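Local coordinates for protein thiol-disulfide oxidoreductase (Bacteroides thetaiotaomicron, PDB 3FW2) that is a putative thiol-disulfide oxidoreductase of the TlpA-like family, represented here by its C-terminal thioredoxin-like domain, at residues Ile38-Ser43 against Ile117-Leu122; Gly71-Ser76 against Asp94-Cys99. All coordinates share one frame; numbering follows the deposited sequence.

Both contacts are strand pairings in one mixed sheet, the core of the thioredoxin-like domain. Interaction 1 joins 38-43 to 117-122 in antiparallel fashion, and interaction 2 joins 71-76 to 94-99 in parallel. Their centres lie about 9 Å apart, because strands 35-41 and 70-76 are neighbours: Asn-39 O and Ile-75 N, 2.7 Å apart, probably share a hydrogen bond. Along the chain the order is 38-43, 71-76, 94-99, 117-122, so interaction 2 is nested within the loop that interaction 1 closes. Together they set four adjacent strands in the order 96-98, 70-76, 35-41, 119-123, and interaction 1 also brings cis-Pro-118 beside the C-terminal end of strand 35-41.

Interaction 1: residues Ile38-Ser43 against Ile117-Leu122; sequences INFWAS and IPANIL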
loop_
_atom_site.group_PDB
_atom_site.type_symbol
_atom_site.label_atom_id
_atom_site.label_comp_id
_atom_site.label_asym_id
_atom_site.label_seq_id
_atom_site.Cartn_x
_atom_site.Cartn_y
_atom_site.Cartn_z
ATOM N N ILE A 38 13.861 4.987 -9.888
ATOM C CA ILE A 38 12.510 4.397 -9.984
ATOM C C ILE A 38 11.746 4.789 -8.751
ATOM O O ILE A 38 12.249 4.554 -7.634
ATOM C CB ILE A 38 12.527 2.892 -10.065
ATOM C CG1 ILE A 38 13.285 2.404 -11.315
ATOM C CG2 ILE A 38 11.117 2.346 -10.107
ATOM C CD1 ILE A 38 13.342 0.843 -11.394
ATOM N N ASN A 39 10.631 5.518 -8.926
ATOM C CA ASN A 39 9.773 5.894 -7.797
ATOM C C ASN A 39 8.450 5.132 -7.826
ATOM O O ASN A 39 7.817 4.949 -8.898
ATOM C CB ASN A 39 9.568 7.397 -7.699
ATOM C CG ASN A 39 8.592 7.943 -8.745
ATOM O OD1 ASN A 39 7.400 8.240 -8.442
ATOM N ND2 ASN A 39 9.062 8.085 -9.928
ATOM N N PHE A 40 8.023 4.700 -6.665
ATOM C CA PHE A 40 6.792 3.945 -6.509
ATOM C C PHE A 40 5.752 4.787 -5.740
ATOM O O PHE A 40 6.082 5.464 -4.761
ATOM C CB PHE A 40 7.027 2.689 -5.681
ATOM C CG PHE A 40 7.926 1.657 -6.338
ATOM C CD1 PHE A 40 7.399 0.659 -7.117
ATOM C CD2 PHE A 40 9.285 1.739 -6.218
ATOM C CE1 PHE A 40 8.220 -0.301 -7.718
ATOM C CE2 PHE A 40 10.101 0.775 -6.846
ATOM C CZ PHE A 40 9.537 -0.223 -7.579
ATOM N N TRP A 41 4.503 4.742 -6.205
ATOM C CA TRP A 41 3.467 5.611 -5.676
ATOM C C TRP A 41 2.113 5.018 -6.057
ATOM O O TRP A 41 2.031 4.002 -6.763
ATOM C CB TRP A 41 3.593 7.012 -6.299
ATOM C CG TRP A 41 3.318 7.068 -7.771
ATOM C CD1 TRP A 41 4.101 6.569 -8.776
ATOM C CD2 TRP A 41 2.138 7.583 -8.409
ATOM N NE1 TRP A 41 3.502 6.766 -9.988
ATOM C CE2 TRP A 41 2.298 7.373 -9.804
ATOM C CE3 TRP A 41 0.996 8.223 -7.947
ATOM C CZ2 TRP A 41 1.346 7.798 -10.732
ATOM C CZ3 TRP A 41 0.048 8.632 -8.854
ATOM C CH2 TRP A 41 0.218 8.397 -10.230
ATOM N N ALA A 42 1.044 5.665 -5.618
ATOM C CA ALA A 42 -0.288 5.379 -6.129
ATOM C C ALA A 42 -1.209 6.549 -5.932
ATOM O O ALA A 42 -1.114 7.300 -4.938
ATOM C CB ALA A 42 -0.915 4.150 -5.437
ATOM N N SER A 43 -2.165 6.728 -6.845
ATOM C CA SER A 43 -3.108 7.829 -6.710
ATOM C C SER A 43 -4.022 7.676 -5.491
ATOM O O SER A 43 -4.566 8.640 -4.961
ATOM C CB SER A 43 -3.916 8.006 -8.019
ATOM O OG SER A 43 -5.026 7.116 -8.046
ATOM N N ILE A 117 4.507 3.009 0.528
ATOM C CA ILE A 117 4.695 4.034 -0.510
ATOM C C ILE A 117 4.502 5.396 0.100
ATOM O O ILE A 117 3.765 5.545 1.068
ATOM C CB ILE A 117 3.790 3.838 -1.745
ATOM C CG1 ILE A 117 2.350 3.522 -1.282
ATOM C CG2 ILE A 117 4.381 2.742 -2.652
ATOM C CD1 ILE A 117 1.243 3.602 -2.410
ATOM N N PRO A 118 5.218 6.407 -0.426
ATOM C CA PRO A 118 6.174 6.333 -1.512
ATOM C C PRO A 118 7.405 5.537 -1.198
ATOM O O PRO A 118 7.813 5.387 -0.009
ATOM C CB PRO A 118 6.574 7.795 -1.736
ATOM C CG PRO A 118 6.281 8.434 -0.441
ATOM C CD PRO A 118 5.055 7.785 0.053
ATOM N N ALA A 119 8.065 5.055 -2.253
ATOM C CA ALA A 119 9.365 4.399 -2.120
ATOM C C ALA A 119 10.146 4.750 -3.361
ATOM O O ALA A 119 9.562 5.151 -4.359
ATOM C CB ALA A 119 9.189 2.820 -2.047
ATOM N N ASN A 120 11.473 4.572 -3.317
ATOM C CA ASN A 120 12.268 4.652 -4.536
ATOM C C ASN A 120 13.489 3.719 -4.501
ATOM O O ASN A 120 13.832 3.113 -3.467
ATOM C CB ASN A 120 12.626 6.094 -4.890
ATOM C CG ASN A 120 13.565 6.716 -3.917
ATOM O OD1 ASN A 120 14.548 6.097 -3.549
ATOM N ND2 ASN A 120 13.295 7.984 -3.533
ATOM N N ILE A 121 14.101 3.555 -5.656
ATOM C CA ILE A 121 15.264 2.710 -5.793
ATOM C C ILE A 121 16.086 3.265 -6.925
ATOM O O ILE A 121 15.528 3.739 -7.920
ATOM C CB ILE A 121 14.898 1.216 -5.978
ATOM C CG1 ILE A 121 16.162 0.344 -5.911
ATOM C CG2 ILE A 121 14.227 0.959 -7.318
ATOM C CD1 ILE A 121 15.903 -1.156 -5.708
ATOM N N LEU A 122 17.398 3.208 -6.782
ATOM C CA LEU A 122 18.338 3.778 -7.761
ATOM C C LEU A 122 19.206 2.670 -8.284
ATOM O O LEU A 122 19.802 1.969 -7.497
ATOM C CB LEU A 122 19.182 4.845 -7.096
ATOM C CG LEU A 122 20.256 5.572 -7.910
ATOM C CD1 LEU A 122 19.596 6.356 -9.104
ATOM C CD2 LEU A 122 21.025 6.527 -7.010
#
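Phe-40 lies alongside Ile-121, both pointing the same way, with ring atom CE2 4.2 Å from Ile-121 CG2. With CG anti to its own carbonyl carbon, the Phe-40 ring turns an edge to Ala-119 O, which lies in the ring plane. Ile-38 shares this face of the sheet: its CB touches Ile-121 CG2 at 3.8 Å. Two reciprocal bond pairs hold the antiparallel strands. Ile-38 N meets Ile-121 O almost along the C=O axis, and Ile-121 N returns to Ile-38 O, while Phe-40 N reaches Ala-119 O at 2.8 Å in a nearly straight hydrogen bond (N-H...O 177°). The last bond, Ala-119 N to Phe-40 O, stretches to 3.2 Å. Beyond it comes cis-Pro-118, the proline characteristic of the thioredoxin fold. Ile-117, just before it, has CG1 in the crowded position between N and carbonyl carbon (chi1 45°), which puts CD1 3.8 Å from Ala-42 CB and leaves CG2 4.0 Å from Phe-40 CB. An alanine here lacks CG1, CG2 and CD1 and would probably loosen the packing of this loop against Phe-40 and Ala-42. Ile-117 also packs on Trp-44 of the second subunit. Asn-39 and Pro-118 lean on helix 48-64, Leu-122 on helix 136-149, and Ile-38 and Phe-40 on Ile-75 of strand 70-76.

Interaction 2: residues Gly71-Ser76 against Asp94-Cys99; sequences GMLGIS and DWEQVC
Gly-74 O is held by one hydrogen bond and one CA-H...O contact: Val-98 N donates to it at 2.8 Å, nearly along the C=O axis, and Gln-97 CA approaches at 3.4 Å. This is the parallel pairing of a beta-alpha-beta unit in the thioredoxin-like fold, strand 70-76 crossing over through helix 81-90 to strand 96-98. Two more backbone bonds complete the ladder. Gly-74 N, in the plane of the Glu-96 carbonyl, donates to Glu-96 O at 2.9 Å (N-H...O 174°), and Ser-76 N reaches Val-98 O at 2.9 Å. Where the two segments move apart, near Met-72 and Trp-95, a water replaces the direct bond, donating to Met-72 O at 2.7 Å and accepting from Glu-96 N at 2.9 Å. On one face of the sheet Leu-73 CD1 lies against Glu-96 CG and Val-98 CG1, while Ile-75 CG1 runs alongside Val-98 CG2. On the other, the bent Gln-97 side chain folds back over Gly-74, whose lack of a side chain leaves room for Gln-97 OE1 to come 3.6 Å from Gly-74 CA. OE1 also accepts a weak hydrogen bond from Trp-41 NE1. Gln-97 NE2 donates to Trp-95 O from well above the carbonyl plane, and also sits over the rim of one face of the Trp-95 indole. Selenomethionine Met-72 covers the opposite face, mainly by a CH-pi contact of its methyl, with SE farther off and oblique in a Met-aromatic contact. A bend at its last torsion (chi3 60°) swings the methyl group over the indole, and CE rests 3.6 Å from the centroid of the five-membered ring of Trp-95, 13° off the ring normal.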
loop_
_atom_site.group_PDB
_atom_site.type_symbol
_atom_site.label_atom_id
_atom_site.label_comp_id
_atom_site.label_asym_id
_atom_site.label_seq_id
_atom_site.Cartn_x
_atom_site.Cartn_y
_atom_site.Cartn_z
ATOM N N GLY A 71 18.103 8.569 -15.850
ATOM C CA GLY A 71 16.716 8.513 -16.251
ATOM C C GLY A 71 15.794 8.315 -15.049
ATOM O O GLY A 71 16.252 7.915 -13.978
HETATM N N MSE A 72 14.502 8.581 -15.250
HETATM C CA MSE A 72 13.491 8.448 -14.186
HETATM C C MSE A 72 12.277 7.657 -14.660
HETATM O O MSE A 72 11.756 7.849 -15.796
HETATM C CB MSE A 72 13.042 9.833 -13.712
HETATM C CG MSE A 72 14.116 10.569 -13.035
HETATM SE SE MSE A 72 13.501 12.440 -12.646
HETATM C CE MSE A 72 11.943 12.091 -11.492
ATOM N N LEU A 73 11.758 6.792 -13.786
ATOM C CA LEU A 73 10.581 6.003 -14.112
ATOM C C LEU A 73 9.672 5.977 -12.871
ATOM O O LEU A 73 10.115 5.566 -11.821
ATOM C CB LEU A 73 10.942 4.537 -14.411
ATOM C CG LEU A 73 9.792 3.592 -14.744
ATOM C CD1 LEU A 73 8.998 4.077 -15.961
ATOM C CD2 LEU A 73 10.350 2.156 -14.935
ATOM N N GLY A 74 8.396 6.288 -13.057
ATOM C CA GLY A 74 7.406 6.166 -11.998
ATOM C C GLY A 74 6.624 4.889 -12.224
ATOM O O GLY A 74 6.101 4.643 -13.319
ATOM N N ILE A 75 6.524 4.100 -11.168
ATOM C CA ILE A 75 5.736 2.881 -11.142
ATOM C C ILE A 75 4.592 3.043 -10.162
ATOM O O ILE A 75 4.809 3.242 -8.955
ATOM C CB ILE A 75 6.575 1.684 -10.752
ATOM C CG1 ILE A 75 7.707 1.469 -11.781
ATOM C CG2 ILE A 75 5.685 0.458 -10.631
ATOM C CD1 ILE A 75 8.589 0.274 -11.566
ATOM N N SER A 76 3.372 3.008 -10.666
ATOM C CA SER A 76 2.208 3.129 -9.810
ATOM C C SER A 76 1.639 1.800 -9.381
ATOM O O SER A 76 1.608 0.839 -10.170
ATOM C CB SER A 76 1.102 3.899 -10.496
ATOM O OG SER A 76 -0.072 3.968 -9.665
ATOM N N ASP A 94 5.711 14.129 -15.072
ATOM C CA ASP A 94 6.016 14.246 -16.480
ATOM C C ASP A 94 7.108 13.303 -17.022
ATOM O O ASP A 94 7.282 13.188 -18.225
ATOM C CB ASP A 94 6.443 15.692 -16.814
ATOM C CG ASP A 94 5.314 16.694 -16.729
ATOM O OD1 ASP A 94 4.137 16.280 -16.785
ATOM O OD2 ASP A 94 5.673 17.904 -16.570
ATOM N N TRP A 95 7.836 12.654 -16.126
ATOM C CA TRP A 95 8.723 11.546 -16.467
ATOM C C TRP A 95 7.908 10.326 -16.782
ATOM O O TRP A 95 6.692 10.285 -16.561
ATOM C CB TRP A 95 9.719 11.272 -15.355
ATOM C CG TRP A 95 9.161 11.069 -13.955
ATOM C CD1 TRP A 95 9.101 9.862 -13.291
ATOM C CD2 TRP A 95 8.727 12.056 -12.996
ATOM N NE1 TRP A 95 8.556 10.038 -12.063
ATOM C CE2 TRP A 95 8.330 11.368 -11.853
ATOM C CE3 TRP A 95 8.583 13.468 -13.017
ATOM C CZ2 TRP A 95 7.820 12.011 -10.725
ATOM C CZ3 TRP A 95 8.055 14.096 -11.914
ATOM C CH2 TRP A 95 7.697 13.366 -10.774
ATOM N N GLU A 96 8.559 9.332 -17.359
ATOM C CA GLU A 96 7.800 8.147 -17.827
ATOM C C GLU A 96 7.057 7.507 -16.658
ATOM O O GLU A 96 7.573 7.420 -15.554
ATOM C CB GLU A 96 8.732 7.135 -18.473
ATOM C CG GLU A 96 8.031 5.892 -19.070
ATOM C CD GLU A 96 7.005 6.191 -20.149
ATOM O OE1 GLU A 96 5.925 6.776 -19.857
ATOM O OE2 GLU A 96 7.281 5.826 -21.303
ATOM N N GLN A 97 5.850 7.045 -16.938
ATOM C CA GLN A 97 4.952 6.486 -15.953
ATOM C C GLN A 97 4.402 5.141 -16.444
ATOM O O GLN A 97 3.930 5.005 -17.588
ATOM C CB GLN A 97 3.786 7.400 -15.700
ATOM C CG GLN A 97 4.153 8.768 -15.240
ATOM C CD GLN A 97 4.824 8.780 -13.849
ATOM O OE1 GLN A 97 4.448 7.998 -12.977
ATOM N NE2 GLN A 97 5.818 9.661 -13.673
ATOM N N VAL A 98 4.474 4.144 -15.586
ATOM C CA VAL A 98 3.915 2.814 -15.894
ATOM C C VAL A 98 3.043 2.290 -14.761
ATOM O O VAL A 98 3.169 2.734 -13.594
ATOM C CB VAL A 98 5.045 1.798 -16.203
ATOM C CG1 VAL A 98 5.916 2.221 -17.456
ATOM C CG2 VAL A 98 5.906 1.537 -14.970
ATOM N N CYS A 99 2.128 1.356 -15.122
ATOM C CA CYS A 99 1.207 0.757 -14.189
ATOM C C CYS A 99 0.527 -0.435 -14.859
ATOM O O CYS A 99 0.040 -0.293 -15.957
ATOM C CB CYS A 99 0.145 1.793 -13.769
ATOM S SG CYS A 99 -0.968 1.168 -12.488
HETATM O O HOH W 1 11.365 9.469 -17.962
#